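Local coordinates for protein putative hydrolase (Burkholderia cenocepacia, PDB 4X00) that is a putative aryl esterase of the alpha/beta hydrolase fold, probably cleaving ester bonds, although its substrate is not established, at residues A159-L162 with Q163-L166. Sequence-based numbering, arbitrary orientation. Where two conformers were deposited one is given.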
# COMPACT_ATOMS: atom_id res chain seq x y z
N ALA A 159 5.70 20.63 -5.97
CA ALA A 159 5.85 22.04 -6.34
C ALA A 159 4.58 22.67 -6.90
O ALA A 159 3.71 22.00 -7.48
CB ALA A 159 6.97 22.18 -7.37
N SER A 160 4.47 23.99 -6.75
CA SER A 160 3.33 24.69 -7.32
C SER A 160 3.43 24.83 -8.84
O SER A 160 2.43 24.84 -9.54
CB SER A 160 3.17 26.07 -6.67
OG SER A 160 4.32 26.84 -6.94
N ASP A 161 4.65 24.92 -9.36
CA ASP A 161 4.84 25.03 -10.81
C ASP A 161 4.39 23.77 -11.51
O ASP A 161 4.85 22.68 -11.17
CB ASP A 161 6.31 25.29 -11.15
CG ASP A 161 6.55 25.34 -12.62
OD1 ASP A 161 6.02 26.29 -13.25
OD2 ASP A 161 7.27 24.45 -13.16
N LEU A 162 3.53 23.89 -12.51
CA LEU A 162 2.92 22.73 -13.12
C LEU A 162 3.92 21.76 -13.78
O LEU A 162 3.88 20.56 -13.50
CB LEU A 162 1.86 23.16 -14.15
CG LEU A 162 1.14 21.97 -14.81
CD1 LEU A 162 0.45 21.09 -13.76
CD2 LEU A 162 0.09 22.46 -15.83
N GLN A 163 4.81 22.26 -14.64
CA GLN A 163 5.77 21.35 -15.24
C GLN A 163 6.65 20.69 -14.19
O GLN A 163 6.91 19.48 -14.27
CB GLN A 163 6.65 22.06 -16.26
CG GLN A 163 7.64 21.06 -16.87
CD GLN A 163 8.40 21.60 -18.03
OE1 GLN A 163 8.09 22.67 -18.56
NE2 GLN A 163 9.42 20.84 -18.45
N THR A 164 7.10 21.45 -13.21
CA THR A 164 7.99 20.89 -12.18
C THR A 164 7.27 19.78 -11.43
O THR A 164 7.85 18.73 -11.15
CB THR A 164 8.42 21.97 -11.19
OG1 THR A 164 9.09 23.02 -11.89
CG2 THR A 164 9.34 21.44 -10.12
N HIS A 165 6.00 20.02 -11.10
CA HIS A 165 5.20 19.03 -10.38
C HIS A 165 5.06 17.74 -11.18
O HIS A 165 5.24 16.63 -10.65
CB HIS A 165 3.83 19.63 -10.08
CG HIS A 165 3.06 18.88 -9.04
ND1 HIS A 165 2.78 19.42 -7.79
CD2 HIS A 165 2.46 17.67 -9.07
CE1 HIS A 165 2.06 18.55 -7.10
NE2 HIS A 165 1.85 17.48 -7.85
N LEU A 166 4.70 17.87 -12.45
CA LEU A 166 4.54 16.68 -13.29
C LEU A 166 5.89 15.98 -13.51
O LEU A 166 5.97 14.74 -13.43
CB LEU A 166 3.88 17.04 -14.61
CG LEU A 166 2.47 17.63 -14.45
CD1 LEU A 166 1.92 17.95 -15.85
CD2 LEU A 166 1.51 16.66 -13.72
O HOH W 1 5.06 25.08 -15.59
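Asp-161 meets Thr-164 at the start of helix 162-174, a worked example of how an N-cap aspartate serves amides that have no carbonyl of a preceding turn to bind. From CB outward, Asp-161 first lies against the threonine, with CB 3.7 Å from Thr-164 OG1. CG stands anti to the backbone N (chi1 177°), beside the carbonyl carbon, which turns the carboxylate to the amides at the helix start. Its OD2 is gripped twice by one residue: Thr-164 OG1 donates a short bond of 2.6 Å on the anti side, somewhat out of the carboxylate plane, and Thr-164 N reaches OD2 from above that plane at 3.0 Å, the capping bond proper. The other oxygen, OD1, accepts from a water that in turn accepts from Gln-163 N, serving a second amide indirectly. Asp-161 O takes the amide of His-165, the first rung of the helical ladder.

His-165 ties the loop back: ND1 donates to Ala-159 O over 2.8 Å, on a lone pair in the carbonyl plane and nearly within the plane of the imidazole, while NE2 bonds Gln-201 OE1 and the ring stacks on Trp-198. Ala-159 CB packs on Thr-164 CG2 at 3.7 Å, while on a different face of the helix Leu-162 CD1 meets Leu-166 CD1 one turn on.

Centred about 25 Å from the chain's centre, the contact joins the loop after helix 151-156 to helix 162-174 in the helical insertion between strands 132-136 and 222-227, probably the cap of an alpha/beta hydrolase. The bond to Ala-159 O requires a hydrogen on ND1; with NE2 facing Gln-201 OE1 as modelled, the imidazole would probably be cationic, unless that amide is turned round. The helix dipole would probably stabilise the carboxylate's charge.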